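Aldo-keto reductase AKR2E4 from Bombyx mori reduces 3-dehydroecdysone with NADPH as cosubstrate and may take part in the regulation of molting. Local coordinates of one contact, PDB 3WCZ (chain A, 1.30 Å), residues G48-D53 and E80-T85, beside the matching contact of the related aldo-keto reductase family 1 member C1 from Caenorhabditis elegans, PDB 1QWK (chain B, 1.60 Å), residues G42-D47 and E74-T79. Structure 2 is superposed on structure 1 by the backbone atoms of these residues (RMSD 0.20 Å); each is numbered along its deposited sequence.

Structure 1 (3WCZ). With NAP (NADP nicotinamide-adenine-dinucleotide phosphate), chain C; EDO (1,2-ethanediol), chain D.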
loop_
_atom_site.group_PDB
_atom_site.type_symbol
_atom_site.label_atom_id
_atom_site.label_comp_id
_atom_site.label_asym_id
_atom_site.label_seq_id
_atom_site.Cartn_x
_atom_site.Cartn_y
_atom_site.Cartn_z
ATOM N N GLY A 48 0.379 17.557 -4.318
ATOM C CA GLY A 48 -1.013 17.258 -4.015
ATOM C C GLY A 48 -1.343 15.942 -3.343
ATOM O O GLY A 48 -2.493 15.714 -2.985
ATOM N N TYR A 49 -0.345 15.091 -3.134
ATOM C CA TYR A 49 -0.602 13.861 -2.381
ATOM C C TYR A 49 -0.971 14.217 -0.947
ATOM O O TYR A 49 -0.406 15.152 -0.345
ATOM C CB TYR A 49 0.638 12.974 -2.300
ATOM C CG TYR A 49 1.072 12.254 -3.532
ATOM C CD1 TYR A 49 1.518 12.948 -4.654
ATOM C CD2 TYR A 49 1.128 10.865 -3.563
ATOM C CE1 TYR A 49 1.991 12.280 -5.771
ATOM C CE2 TYR A 49 1.615 10.186 -4.668
ATOM C CZ TYR A 49 2.031 10.892 -5.773
ATOM O OH TYR A 49 2.531 10.221 -6.856
ATOM N N ARG A 50 -1.880 13.421 -0.402
ATOM C CA ARG A 50 -2.279 13.541 0.985
ATOM C C ARG A 50 -2.255 12.177 1.659
ATOM O O ARG A 50 -2.819 12.032 2.749
ATOM C CB ARG A 50 -3.686 14.136 1.083
ATOM C CG ARG A 50 -3.793 15.581 0.549
ATOM C CD ARG A 50 -2.953 16.547 1.361
ATOM N NE ARG A 50 -3.066 17.934 0.902
ATOM C CZ ARG A 50 -2.188 18.534 0.111
ATOM N NH1 ARG A 50 -1.144 17.874 -0.364
ATOM N NH2 ARG A 50 -2.365 19.823 -0.212
ATOM N N HIS A 51 -1.695 11.165 1.033
ATOM C CA HIS A 51 -1.629 9.822 1.611
ATOM C C HIS A 51 -0.230 9.270 1.383
ATOM O O HIS A 51 0.244 9.255 0.250
ATOM C CB HIS A 51 -2.721 8.935 0.961
ATOM C CG HIS A 51 -2.843 7.534 1.507
ATOM N ND1 HIS A 51 -3.793 6.662 1.029
ATOM C CD2 HIS A 51 -2.156 6.833 2.444
ATOM C CE1 HIS A 51 -3.693 5.498 1.637
ATOM N NE2 HIS A 51 -2.713 5.576 2.516
ATOM N N ILE A 52 0.428 8.855 2.477
ATOM C CA ILE A 52 1.764 8.259 2.437
ATOM C C ILE A 52 1.665 6.861 3.024
ATOM O O ILE A 52 1.071 6.715 4.093
ATOM C CB ILE A 52 2.800 9.046 3.260
ATOM C CG1 ILE A 52 2.760 10.550 2.954
ATOM C CG2 ILE A 52 4.180 8.455 3.044
ATOM C CD1 ILE A 52 3.140 10.959 1.547
ATOM N N ASP A 53 2.238 5.865 2.344
ATOM C CA ASP A 53 2.299 4.472 2.811
ATOM C C ASP A 53 3.727 4.154 3.235
ATOM O O ASP A 53 4.653 4.322 2.434
ATOM C CB ASP A 53 1.881 3.483 1.708
ATOM C CG ASP A 53 1.912 2.057 2.186
ATOM O OD1 ASP A 53 0.938 1.651 2.845
ATOM O OD2 ASP A 53 2.901 1.337 1.920
ATOM N N GLU A 80 -4.033 17.319 9.983
ATOM C CA GLU A 80 -5.326 16.699 9.768
ATOM C C GLU A 80 -5.676 16.510 8.295
ATOM O O GLU A 80 -6.553 15.719 7.972
ATOM C CB GLU A 80 -6.410 17.495 10.495
ATOM C CG GLU A 80 -6.304 17.346 12.008
ATOM C CD GLU A 80 -6.741 15.968 12.505
ATOM O OE1 GLU A 80 -7.464 15.250 11.760
ATOM O OE2 GLU A 80 -6.366 15.609 13.653
ATOM N N GLU A 81 -4.977 17.220 7.411
ATOM C CA GLU A 81 -5.128 17.054 5.979
ATOM C C GLU A 81 -4.367 15.861 5.422
ATOM O O GLU A 81 -4.571 15.486 4.264
ATOM C CB GLU A 81 -4.678 18.336 5.273
ATOM C CG GLU A 81 -5.647 19.482 5.497
ATOM C CD GLU A 81 -5.164 20.830 5.004
ATOM O OE1 GLU A 81 -3.958 21.071 4.839
ATOM O OE2 GLU A 81 -6.058 21.693 4.804
ATOM N N LEU A 82 -3.443 15.292 6.205
ATOM C CA LEU A 82 -2.653 14.148 5.762
ATOM C C LEU A 82 -3.234 12.848 6.266
ATOM O O LEU A 82 -3.754 12.791 7.367
ATOM C CB LEU A 82 -1.221 14.252 6.252
ATOM C CG LEU A 82 -0.370 15.354 5.686
ATOM C CD1 LEU A 82 0.984 15.400 6.400
ATOM C CD2 LEU A 82 -0.186 15.140 4.198
ATOM N N PHE A 83 -3.087 11.804 5.466
ATOM C CA PHE A 83 -3.451 10.438 5.803
ATOM C C PHE A 83 -2.170 9.615 5.779
ATOM O O PHE A 83 -1.585 9.433 4.716
ATOM C CB PHE A 83 -4.463 9.914 4.776
ATOM C CG PHE A 83 -5.157 8.658 5.187
ATOM C CD1 PHE A 83 -4.494 7.442 5.173
ATOM C CD2 PHE A 83 -6.467 8.684 5.642
ATOM C CE1 PHE A 83 -5.151 6.271 5.582
ATOM C CE2 PHE A 83 -7.093 7.530 6.061
ATOM C CZ PHE A 83 -6.441 6.330 6.041
ATOM N N VAL A 84 -1.712 9.155 6.936
ATOM C CA VAL A 84 -0.482 8.399 7.028
ATOM C C VAL A 84 -0.848 6.965 7.386
ATOM O O VAL A 84 -1.559 6.714 8.363
ATOM C CB VAL A 84 0.474 9.021 8.054
ATOM C CG1 VAL A 84 1.848 8.356 7.941
ATOM C CG2 VAL A 84 0.620 10.495 7.820
ATOM N N THR A 85 -0.288 6.039 6.627
ATOM C CA THR A 85 -0.449 4.606 6.790
ATOM C C THR A 85 0.884 3.983 7.170
ATOM O O THR A 85 1.884 4.211 6.496
ATOM C CB THR A 85 -0.943 3.963 5.485
ATOM O OG1 THR A 85 -2.231 4.484 5.192
ATOM C CG2 THR A 85 -1.047 2.459 5.577
HETATM P PA NAP C . 6.264 0.293 -7.601
HETATM O O1A NAP C . 5.575 1.526 -7.186
HETATM O O2A NAP C . 5.567 -0.895 -8.056
HETATM O O5B NAP C . 7.441 0.553 -8.592
HETATM C C5B NAP C . 8.395 1.540 -8.343
HETATM C C4B NAP C . 9.407 1.722 -9.464
HETATM O O4B NAP C . 8.761 2.333 -10.598
HETATM C C3B NAP C . 10.602 2.537 -9.150
HETATM O O3B NAP C . 11.694 1.943 -9.809
HETATM C C2B NAP C . 10.266 3.839 -9.701
HETATM O O2B NAP C . 11.384 4.642 -10.023
HETATM C C1B NAP C . 9.469 3.503 -10.933
HETATM N N9A NAP C . 8.473 4.467 -11.353
HETATM C C8A NAP C . 7.645 5.149 -10.535
HETATM N N7A NAP C . 6.773 5.860 -11.220
HETATM C C5A NAP C . 7.031 5.653 -12.550
HETATM C C6A NAP C . 6.451 6.129 -13.729
HETATM N N6A NAP C . 5.391 7.040 -13.773
HETATM N N1A NAP C . 6.988 5.692 -14.882
HETATM C C2A NAP C . 8.005 4.832 -14.890
HETATM N N3A NAP C . 8.580 4.344 -13.777
HETATM C C4A NAP C . 8.078 4.751 -12.602
HETATM O O3 NAP C . 7.184 -0.129 -6.335
HETATM P PN NAP C . 7.073 -0.975 -4.989
HETATM O O1N NAP C . 7.969 -0.278 -4.032
HETATM O O2N NAP C . 7.331 -2.402 -5.323
HETATM O O5D NAP C . 5.562 -0.887 -4.504
HETATM C C5D NAP C . 4.987 0.331 -4.170
HETATM C C4D NAP C . 4.724 0.552 -2.674
HETATM O O4D NAP C . 3.782 -0.379 -2.174
HETATM C C3D NAP C . 5.912 0.353 -1.789
HETATM O O3D NAP C . 6.864 1.391 -1.908
HETATM C C2D NAP C . 5.289 0.218 -0.491
HETATM O O2D NAP C . 4.841 1.458 -0.019
HETATM C C1D NAP C . 4.128 -0.694 -0.820
HETATM N N1N NAP C . 4.322 -2.145 -0.714
HETATM C C2N NAP C . 3.750 -2.830 0.293
HETATM C C3N NAP C . 3.917 -4.189 0.381
HETATM C C7N NAP C . 3.215 -4.876 1.490
HETATM O O7N NAP C . 2.209 -4.386 2.058
HETATM N N7N NAP C . 3.625 -6.131 1.768
HETATM C C4N NAP C . 4.742 -4.884 -0.524
HETATM C C5N NAP C . 5.321 -4.168 -1.580
HETATM C C6N NAP C . 5.080 -2.801 -1.633
HETATM P P2B NAP C . 11.574 6.126 -9.450
HETATM O O1X NAP C . 12.951 6.543 -10.003
HETATM O O2X NAP C . 10.515 6.968 -10.016
HETATM O O3X NAP C . 11.551 6.031 -7.945
HETATM C C1 EDO D . -6.908 13.213 4.667
HETATM O O1 EDO D . -7.809 12.322 4.026
HETATM C C2 EDO D . -6.908 12.885 6.141
HETATM O O2 EDO D . -8.224 13.050 6.702
HETATM O O HOH W 1 -3.797 21.598 1.614
#
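Neighbouring parallel strands 51-53 and 83-88 of the TIM barrel meet here, joined through helix 61-73 in a beta-alpha-beta unit. F83 N donates to R50 O, I52 N to F83 O (3.1 Å) and T85 N to I52 O (3.0 Å). H51, F83, D53 and T85 share one face of the sheet. CG of H51 is anti to the backbone N (chi1 -176°), which lays the imidazole beside F83. CD2 of H51 is 3.6 Å from CD1 of F83. At the ring edge, next to CD2, NE2 of H51 hydrogen-bonds OG1 of T85 at 2.9 Å, and either could be the donor. ND1 bonds to P17 O, so both ring nitrogens are held. On the other face, I52 and V84 are bridge partners, with O of I52 3.7 Å from CA of V84. D53 OD1 lies 3.5 Å from CG2 of T85. D53 OD2 accepts a 2.7 Å bond from O2D of NADP and forms a salt bridge with K87. The strand pair thus carries an NADP-binding aspartate, close to Y58, the proton donor by similarity.

Structure 2 (1QWK).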
loop_
_atom_site.group_PDB
_atom_site.type_symbol
_atom_site.label_atom_id
_atom_site.label_comp_id
_atom_site.label_asym_id
_atom_site.label_seq_id
_atom_site.Cartn_x
_atom_site.Cartn_y
_atom_site.Cartn_z
ATOM N N GLY B 42 0.256 17.541 -4.395
ATOM C CA GLY B 42 -1.154 17.281 -4.162
ATOM C C GLY B 42 -1.450 15.983 -3.433
ATOM O O GLY B 42 -2.580 15.765 -2.998
ATOM N N TYR B 43 -0.448 15.117 -3.308
ATOM C CA TYR B 43 -0.638 13.841 -2.611
ATOM C C TYR B 43 -0.994 14.109 -1.160
ATOM O O TYR B 43 -0.383 14.961 -0.521
ATOM C CB TYR B 43 0.646 13.017 -2.629
ATOM C CG TYR B 43 0.996 12.377 -3.947
ATOM C CD1 TYR B 43 0.846 11.003 -4.133
ATOM C CD2 TYR B 43 1.560 13.122 -4.978
ATOM C CE1 TYR B 43 1.260 10.386 -5.307
ATOM C CE2 TYR B 43 1.975 12.513 -6.160
ATOM C CZ TYR B 43 1.829 11.147 -6.314
ATOM O OH TYR B 43 2.288 10.532 -7.457
ATOM N N ARG B 44 -1.957 13.365 -0.629
ATOM C CA ARG B 44 -2.357 13.554 0.755
ATOM C C ARG B 44 -2.298 12.263 1.562
ATOM O O ARG B 44 -2.778 12.203 2.690
ATOM C CB ARG B 44 -3.754 14.183 0.818
ATOM C CG ARG B 44 -3.768 15.635 0.344
ATOM C CD ARG B 44 -3.013 16.531 1.327
ATOM N NE ARG B 44 -2.962 17.930 0.896
ATOM C CZ ARG B 44 -2.049 18.432 0.071
ATOM N NH1 ARG B 44 -1.093 17.654 -0.425
ATOM N NH2 ARG B 44 -2.088 19.717 -0.253
ATOM N N LEU B 45 -1.712 11.224 0.976
ATOM C CA LEU B 45 -1.552 9.954 1.684
ATOM C C LEU B 45 -0.118 9.463 1.506
ATOM O O LEU B 45 0.432 9.499 0.404
ATOM C CB LEU B 45 -2.541 8.893 1.164
ATOM C CG LEU B 45 -2.502 7.529 1.880
ATOM C CD1 LEU B 45 -3.865 6.844 1.815
ATOM C CD2 LEU B 45 -1.434 6.647 1.236
ATOM N N ILE B 46 0.480 9.033 2.612
ATOM C CA ILE B 46 1.836 8.494 2.624
ATOM C C ILE B 46 1.742 7.089 3.209
ATOM O O ILE B 46 1.213 6.900 4.307
ATOM C CB ILE B 46 2.795 9.330 3.519
ATOM C CG1 ILE B 46 2.833 10.789 3.039
ATOM C CG2 ILE B 46 4.197 8.722 3.487
ATOM C CD1 ILE B 46 3.169 10.958 1.568
ATOM N N ASP B 47 2.248 6.107 2.471
ATOM C CA ASP B 47 2.205 4.712 2.901
ATOM C C ASP B 47 3.596 4.219 3.271
ATOM O O ASP B 47 4.519 4.281 2.460
ATOM C CB ASP B 47 1.649 3.836 1.776
ATOM C CG ASP B 47 1.466 2.397 2.199
ATOM O OD1 ASP B 47 0.370 2.056 2.705
ATOM O OD2 ASP B 47 2.422 1.606 2.051
ATOM N N GLU B 74 -4.128 17.075 10.126
ATOM C CA GLU B 74 -5.458 16.596 9.768
ATOM C C GLU B 74 -5.657 16.420 8.267
ATOM O O GLU B 74 -6.530 15.665 7.842
ATOM C CB GLU B 74 -6.521 17.559 10.310
ATOM C CG GLU B 74 -7.916 16.961 10.398
ATOM C CD GLU B 74 -8.040 15.941 11.517
ATOM O OE1 GLU B 74 -7.847 16.325 12.693
ATOM O OE2 GLU B 74 -8.325 14.757 11.229
ATOM N N GLU B 75 -4.852 17.115 7.469
ATOM C CA GLU B 75 -4.965 17.036 6.015
ATOM C C GLU B 75 -4.192 15.869 5.416
ATOM O O GLU B 75 -4.350 15.557 4.238
ATOM C CB GLU B 75 -4.465 18.332 5.375
ATOM C CG GLU B 75 -5.305 19.551 5.682
ATOM C CD GLU B 75 -4.731 20.807 5.064
ATOM O OE1 GLU B 75 -3.607 21.197 5.446
ATOM O OE2 GLU B 75 -5.400 21.403 4.194
ATOM N N LEU B 76 -3.351 15.238 6.228
ATOM C CA LEU B 76 -2.547 14.114 5.767
ATOM C C LEU B 76 -3.061 12.780 6.289
ATOM O O LEU B 76 -3.508 12.678 7.430
ATOM C CB LEU B 76 -1.090 14.290 6.197
ATOM C CG LEU B 76 -0.289 15.421 5.555
ATOM C CD1 LEU B 76 1.108 15.458 6.171
ATOM C CD2 LEU B 76 -0.191 15.210 4.050
ATOM N N PHE B 77 -2.999 11.764 5.435
ATOM C CA PHE B 77 -3.429 10.418 5.789
ATOM C C PHE B 77 -2.157 9.580 5.823
ATOM O O PHE B 77 -1.500 9.393 4.795
ATOM C CB PHE B 77 -4.395 9.867 4.731
ATOM C CG PHE B 77 -5.112 8.607 5.151
ATOM C CD1 PHE B 77 -6.440 8.656 5.576
ATOM C CD2 PHE B 77 -4.454 7.377 5.137
ATOM C CE1 PHE B 77 -7.111 7.500 5.975
ATOM C CE2 PHE B 77 -5.109 6.213 5.532
ATOM C CZ PHE B 77 -6.444 6.271 5.958
ATOM N N ILE B 78 -1.802 9.089 7.007
ATOM C CA ILE B 78 -0.593 8.285 7.173
ATOM C C ILE B 78 -0.931 6.820 7.446
ATOM O O ILE B 78 -1.674 6.510 8.376
ATOM C CB ILE B 78 0.269 8.807 8.350
ATOM C CG1 ILE B 78 0.585 10.298 8.151
ATOM C CG2 ILE B 78 1.541 7.973 8.480
ATOM C CD1 ILE B 78 1.280 10.627 6.847
ATOM N N THR B 79 -0.376 5.932 6.627
ATOM C CA THR B 79 -0.588 4.493 6.763
ATOM C C THR B 79 0.725 3.804 7.106
ATOM O O THR B 79 1.744 4.101 6.498
ATOM C CB THR B 79 -1.051 3.845 5.429
ATOM O OG1 THR B 79 -2.306 4.392 5.032
ATOM C CG2 THR B 79 -1.172 2.320 5.578
HETATM O O HOH W 2 -5.312 19.255 1.872
HETATM O O HOH W 3 -2.422 3.125 2.623
#
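In this parallel strand pair, F77 N donates to R44 O, I46 N to F77 O (3.0 Å) and T79 N to I46 O (3.0 Å). L45, F77, D47 and T79 share one face of the sheet. CG of L45 is anti to the backbone N (chi1 -178°), which lays the isobutyl group beside F77. CD1 of L45 is 3.4 Å from CD2 of F77. CD1 of L45 also comes within 4.3 Å of OG1 of T79. The side chain of L45 touches M16 and P17 of strand 15-17 as well. On the other face, I46 and I78 are bridge partners, with O of I46 3.7 Å from CA of I78. D47 OD1 lies 3.3 Å from CG2 of T79. A water donates to D47 OD1 and is 2.7 Å from OG1 of T79, linking the two side chains. D47 lies close to Y52, the predicted proton donor. Its OD2 forms a salt bridge with K81, predicted to lower the pKa of the active-site tyrosine.

Structure 1 against structure 2
One side-chain hydrogen bond belongs to structure 1 alone: H51(A) NE2 to T85(A) OG1, 2.9 Å. L45(B) has no polar atom to make it. The backbone bonds F83(A) N to R50(A) O, I52(A) N to F83(A) O and T85(A) N to I52(A) O recur in structure 2, as does the bond from R50(A) NH1 to Y49(A) O. A water is modelled between D47(B) OD1 and T79(B) OG1. NADP is present in structure 1 alone, where it touches D53(A); in structure 2, protein atoms outside the two segments reach into part of its place.

The CB atoms of H51(A) and L45(B) coincide within the error, and their CG atoms are 0.5 Å apart. ND1 of H51(A) and CD1 of L45(B) are 0.8 Å apart. NE2 of H51(A) has no counterpart in the side chain of L45(B), nor CD2 of L45(B) in that of H51(A). The side-chain tie between strands is thus absent at L45(B), while F83(A) and T85(A) keep their places and are touched in both structures.

CG2 of V84(A) and CG1 of I78(B) are 0.4 Å apart after superposition. CG1 of V84(A) matches CG2 of I78(B), 0.7 Å apart. Both side chains are buried; V84(A) touches I52(A) and L82(A), I78(B) touches I46(B) and L76(B).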